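Local coordinates for lactaldehyde dehydrogenase (Escherichia coli, PDB 2IMP) that catalyses the NAD-dependent, irreversible oxidation of L-lactaldehyde to L-lactate in L-fucose and L-rhamnose degradation, and also oxidises glycolaldehyde, at the interface of chains A and B. Numbering follows the deposited sequence. Chains: chain A/B, Lactaldehyde dehydrogenase.

Contact 1: the interface of chains A and B. Residues chain A 231, 234-235, 250, 252, 454, 456; chain B 242, 245.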
ATOM      1  N   VAL A 231      18.503  27.504   3.861  1.00 16.95           N
ATOM      2  CA  VAL A 231      17.637  27.428   5.024  1.00 17.53           C
ATOM      3  C   VAL A 231      17.053  28.806   5.410  1.00 18.91           C
ATOM      4  O   VAL A 231      15.937  28.902   5.919  1.00 19.29           O
ATOM      5  CB  VAL A 231      18.390  26.826   6.242  1.00 17.40           C
ATOM      6  CG1 VAL A 231      19.527  27.735   6.661  1.00 17.86           C
ATOM      7  CG2 VAL A 231      17.426  26.617   7.394  1.00 15.27           C
ATOM      8  N   GLY A 234      14.134  29.432   3.105  1.00 13.00           N
ATOM      9  CA  GLY A 234      13.080  28.500   3.460  1.00 13.74           C
ATOM     10  C   GLY A 234      12.314  29.000   4.672  1.00 15.75           C
ATOM     11  O   GLY A 234      11.088  28.857   4.750  1.00 14.41           O
ATOM     12  N   GLU A 235      13.036  29.579   5.629  1.00 17.41           N
ATOM     13  CA  GLU A 235      12.403  30.125   6.827  1.00 18.44           C
ATOM     14  C   GLU A 235      11.436  31.280   6.497  1.00 17.81           C
ATOM     15  O   GLU A 235      10.329  31.362   7.029  1.00 17.65           O
ATOM     16  CB  GLU A 235      13.457  30.652   7.799  1.00 19.15           C
ATOM     17  CG  GLU A 235      14.347  29.601   8.435  1.00 26.54           C
ATOM     18  CD  GLU A 235      15.477  30.230   9.247  1.00 30.12           C
ATOM     19  OE1 GLU A 235      15.194  31.184  10.009  1.00 30.53           O
ATOM     20  OE2 GLU A 235      16.637  29.773   9.123  1.00 26.43           O
ATOM     21  N   LEU A 250       9.681  21.908   1.431  1.00 13.23           N
ATOM     22  CA  LEU A 250      11.022  22.467   1.404  1.00 13.39           C
ATOM     23  C   LEU A 250      12.196  21.487   1.478  1.00 13.62           C
ATOM     24  O   LEU A 250      12.156  20.474   2.176  1.00 13.16           O
ATOM     25  CB  LEU A 250      11.182  23.472   2.555  1.00 11.34           C
ATOM     26  CG  LEU A 250      10.078  24.510   2.784  1.00 11.67           C
ATOM     27  CD1 LEU A 250      10.252  25.143   4.161  1.00 10.04           C
ATOM     28  CD2 LEU A 250      10.118  25.561   1.684  1.00 12.12           C
ATOM     29  N   LEU A 252      16.192  22.217   2.071  1.00 17.41           N
ATOM     30  CA  LEU A 252      17.174  23.247   2.372  1.00 19.97           C
ATOM     31  C   LEU A 252      18.656  22.815   2.533  1.00 22.37           C
ATOM     32  O   LEU A 252      19.388  23.387   3.334  1.00 24.70           O
ATOM     33  CB  LEU A 252      16.687  24.000   3.619  1.00 15.62           C
ATOM     34  CG  LEU A 252      15.178  24.315   3.546  1.00 16.28           C
ATOM     35  CD1 LEU A 252      14.663  24.857   4.880  1.00 12.83           C
ATOM     36  CD2 LEU A 252      14.917  25.317   2.415  1.00 12.96           C
ATOM     37  N   LYS A 454      16.383  20.613  10.022  1.00 12.45           N
ATOM     38  CA  LYS A 454      16.288  21.796   9.171  1.00 14.03           C
ATOM     39  C   LYS A 454      16.491  21.557   7.659  1.00 14.47           C
ATOM     40  O   LYS A 454      16.368  22.483   6.861  1.00 14.54           O
ATOM     41  CB  LYS A 454      17.252  22.887   9.655  1.00 17.43           C
ATOM     42  CG  LYS A 454      16.896  23.446  11.023  1.00 21.29           C
ATOM     43  CD  LYS A 454      17.726  24.677  11.363  1.00 26.76           C
ATOM     44  CE  LYS A 454      17.374  25.206  12.748  1.00 32.46           C
ATOM     45  NZ  LYS A 454      18.111  26.461  13.084  1.00 37.26           N
ATOM     46  N   GLY A 456      14.536  20.223   5.774  1.00 17.13           N
ATOM     47  CA  GLY A 456      13.282  20.401   5.066  1.00 17.51           C
ATOM     48  C   GLY A 456      11.969  19.920   5.656  1.00 16.25           C
ATOM     49  O   GLY A 456      11.859  19.521   6.821  1.00 13.83           O
TER
ATOM     50  N   ALA B 242       8.348  28.056  11.715  1.00 14.14           N
ATOM     51  CA  ALA B 242       9.161  28.391  10.560  1.00 15.36           C
ATOM     52  C   ALA B 242      10.626  28.713  10.907  1.00 16.31           C
ATOM     53  O   ALA B 242      11.536  28.368  10.156  1.00 16.22           O
ATOM     54  CB  ALA B 242       8.532  29.569   9.808  1.00 17.53           C
ATOM     55  N   ILE B 245      12.258  25.530  10.868  1.00 13.93           N
ATOM     56  CA  ILE B 245      11.773  24.607   9.855  1.00 12.31           C
ATOM     57  C   ILE B 245      11.082  23.383  10.519  1.00 13.88           C
ATOM     58  O   ILE B 245      11.206  22.239  10.075  1.00 12.59           O
ATOM     59  CB  ILE B 245      12.922  24.106   8.949  1.00 12.17           C
ATOM     60  CG1 ILE B 245      13.824  25.281   8.552  1.00 11.82           C
ATOM     61  CG2 ILE B 245      12.343  23.452   7.679  1.00 11.26           C
ATOM     62  CD1 ILE B 245      13.104  26.375   7.758  1.00 10.07           C
TER
HETATM   63  O   HOH W   1      11.605  19.531   9.740  1.00 18.53           O
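B:Ile245 enters a largely apolar socket of chain A built from A:Leu252, A:Glu235, A:Val231 and the main chain near A:Lys454. In this aldehyde dehydrogenase, A:Leu250 and A:Leu252 flank the catalytic glutamate of the family signature, and A:Val231 and A:Gly234 belong to the glycine-containing turn that starts helix 231-242 beside the NAD site. The isoleucine has positive phi (55°) and gives up 77 Å² of surface here. Its CG1 stands anti to the carbonyl carbon (chi1 -44°), carrying the ethyl branch towards A:Leu252. These two side chains meet tip to tip, with A:Leu252 CD1 3.6 Å from B:Ile245 CD1. A:Glu235 instead crosses the ethyl branch at about a right angle, presenting its CG methylene at 3.5 Å from B:Ile245 CD1. The glutamate chain is extended beyond CG (chi2 173°), which carries the carboxylate away from the methyl. From another side, A:Val231 CG2 approaches B:Ile245 CG1 obliquely, 4.0 Å away. The second branch, CG2, also faces A:Leu252 CD1, at 3.9 Å. Replacing B:Ile245 with an alanine would probably open a gap beside A:Leu252 CD1 and leave the A:Glu235 methylene without its apolar cover. A water bridges the two main chains, 2.9 Å from A:Gly456 O and 2.8 Å from B:Ile245 O. The CB of B:Ala242 lies 3.8 Å from A:Glu235 O, bringing the end of the partner helix alongside.

Contact 2: the interface of chains A and B. Residues chain A 238-239, 241-242, 245; chain B 235, 238-239, 242.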
ATOM      1  N   MET A 238       8.300  29.818   4.649  1.00 14.18           N
ATOM      2  CA  MET A 238       7.357  29.173   5.543  1.00 14.75           C
ATOM      3  C   MET A 238       6.627  30.178   6.445  1.00 15.05           C
ATOM      4  O   MET A 238       5.425  30.061   6.662  1.00 13.63           O
ATOM      5  CB  MET A 238       8.065  28.125   6.405  1.00 15.75           C
ATOM      6  CG  MET A 238       7.117  27.299   7.265  1.00 14.88           C
ATOM      7  SD  MET A 238       7.963  25.935   8.095  1.00 18.11           S
ATOM      8  CE  MET A 238       6.645  25.352   9.189  1.00 16.31           C
ATOM      9  N   ALA A 239       7.367  31.157   6.962  1.00 14.96           N
ATOM     10  CA  ALA A 239       6.751  32.170   7.797  1.00 14.64           C
ATOM     11  C   ALA A 239       5.628  32.899   7.031  1.00 14.89           C
ATOM     12  O   ALA A 239       4.547  33.149   7.565  1.00 13.49           O
ATOM     13  CB  ALA A 239       7.804  33.174   8.263  1.00 14.71           C
ATOM     14  N   ALA A 241       4.013  31.718   4.315  1.00 13.54           N
ATOM     15  CA  ALA A 241       2.954  30.763   4.021  1.00 13.09           C
ATOM     16  C   ALA A 241       1.985  30.608   5.212  1.00 14.00           C
ATOM     17  O   ALA A 241       0.791  30.374   5.034  1.00 15.27           O
ATOM     18  CB  ALA A 241       3.561  29.406   3.658  1.00 12.37           C
ATOM     19  N   ALA A 242       2.531  30.765   6.416  1.00 14.14           N
ATOM     20  CA  ALA A 242       1.760  30.660   7.642  1.00 15.36           C
ATOM     21  C   ALA A 242       0.525  31.577   7.677  1.00 16.31           C
ATOM     22  O   ALA A 242      -0.519  31.199   8.206  1.00 16.22           O
ATOM     23  CB  ALA A 242       2.661  30.950   8.847  1.00 17.53           C
ATOM     24  N   ILE A 245      -2.055  29.636   6.136  1.00 13.93           N
ATOM     25  CA  ILE A 245      -2.004  28.211   6.426  1.00 12.31           C
ATOM     26  C   ILE A 245      -1.689  27.405   5.136  1.00 13.88           C
ATOM     27  O   ILE A 245      -2.225  26.320   4.894  1.00 12.59           O
ATOM     28  CB  ILE A 245      -3.339  27.707   7.023  1.00 12.17           C
ATOM     29  CG1 ILE A 245      -3.842  28.692   8.085  1.00 11.82           C
ATOM     30  CG2 ILE A 245      -3.138  26.320   7.663  1.00 11.26           C
ATOM     31  CD1 ILE A 245      -2.887  28.867   9.270  1.00 10.07           C
TER
ATOM     32  N   GLU B 235      -1.988  30.152  12.783  1.00 17.41           N
ATOM     33  CA  GLU B 235      -1.095  31.020  12.021  1.00 18.44           C
ATOM     34  C   GLU B 235       0.159  31.413  12.828  1.00 17.81           C
ATOM     35  O   GLU B 235       1.280  31.405  12.319  1.00 17.65           O
ATOM     36  CB  GLU B 235      -1.813  32.303  11.607  1.00 19.15           C
ATOM     37  CG  GLU B 235      -2.930  32.131  10.593  1.00 26.54           C
ATOM     38  CD  GLU B 235      -3.703  33.429  10.376  1.00 30.12           C
ATOM     39  OE1 GLU B 235      -3.048  34.489  10.234  1.00 30.53           O
ATOM     40  OE2 GLU B 235      -4.956  33.389  10.346  1.00 26.43           O
ATOM     41  N   MET B 238       2.439  28.251  13.251  1.00 14.18           N
ATOM     42  CA  MET B 238       3.205  27.933  12.059  1.00 14.75           C
ATOM     43  C   MET B 238       4.310  28.960  11.785  1.00 15.05           C
ATOM     44  O   MET B 238       5.423  28.595  11.418  1.00 13.63           O
ATOM     45  CB  MET B 238       2.284  27.826  10.842  1.00 15.75           C
ATOM     46  CG  MET B 238       2.989  27.348   9.580  1.00 14.88           C
ATOM     47  SD  MET B 238       1.832  27.027   8.230  1.00 18.11           S
ATOM     48  CE  MET B 238       2.990  26.743   6.869  1.00 16.31           C
ATOM     49  N   ALA B 239       3.989  30.240  11.964  1.00 14.96           N
ATOM     50  CA  ALA B 239       4.983  31.275  11.760  1.00 14.64           C
ATOM     51  C   ALA B 239       6.200  31.051  12.682  1.00 14.89           C
ATOM     52  O   ALA B 239       7.351  31.182  12.265  1.00 13.49           O
ATOM     53  CB  ALA B 239       4.370  32.649  12.027  1.00 14.71           C
ATOM     54  N   ALA B 242       8.348  28.056  11.715  1.00 14.14           N
ATOM     55  CA  ALA B 242       9.161  28.391  10.560  1.00 15.36           C
ATOM     56  C   ALA B 242      10.626  28.713  10.907  1.00 16.31           C
ATOM     57  O   ALA B 242      11.536  28.368  10.156  1.00 16.22           O
ATOM     58  CB  ALA B 242       8.532  29.569   9.808  1.00 17.53           C
TER
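Helices 231-242 of the two chains run antiparallel about the two-fold axis, close enough for A:Ala239 N to lie 3.5 Å from B:Ala242 CB and for the A:Ala239 CA and B:Ala239 CA atoms to approach within 4.4 Å. This is a helix-to-helix dimer contact of the aldehyde dehydrogenase family, packed through alanines: the short side chains permit the near approach of the two backbones. Each Ala242 methyl is pressed against the opposing helix between the backbone at Ala239 and the root of Met238. A:Ala242 CB, for instance, lies 3.7 Å from B:Met238 CG, while on its other flank the A:Ala242 CB to B:Ala239 CB separation is 4.0 Å. Met238 runs alongside the partner's Ala242 rather than pointing end-on at it. With CG anti to the backbone N (chi1 -174°) and the chain extended beyond (chi2 172°), successive atoms CB, CG and SD all pass the same alanine. The thioether sulfur A:Met238 SD rests 3.7 Å from B:Ala242 CA. The terminal methyl continues to the partner's main chain, with A:Met238 CE 4.1 Å from B:Met238 O. The exchanged contacts repeat this from B:Met238, whose CE also comes within 4.2 Å of A:Ala241 CB. Both methionines lie on one side of the helix pair, and the two Ala239 methyls on the opposite side.

Contact 1 and contact 2 have centres of C-alpha atoms about 11 Å apart and share B:Ala242, at the end of chain B's helix 231-242. Chain A's copy of that helix also serves both: its first turns in contact 1, its later turns in contact 2. The patches therefore form one continuous stretch of a two-fold interface within the homotetramer. Contact 1 is centred about 6 Å from A:Glu251 and 12 Å from A:Cys285, against 15 and 23 Å for contact 2. Dimer packing may thus help to brace the segment carrying the catalytic glutamate, although the structure alone does not show coupling between subunits.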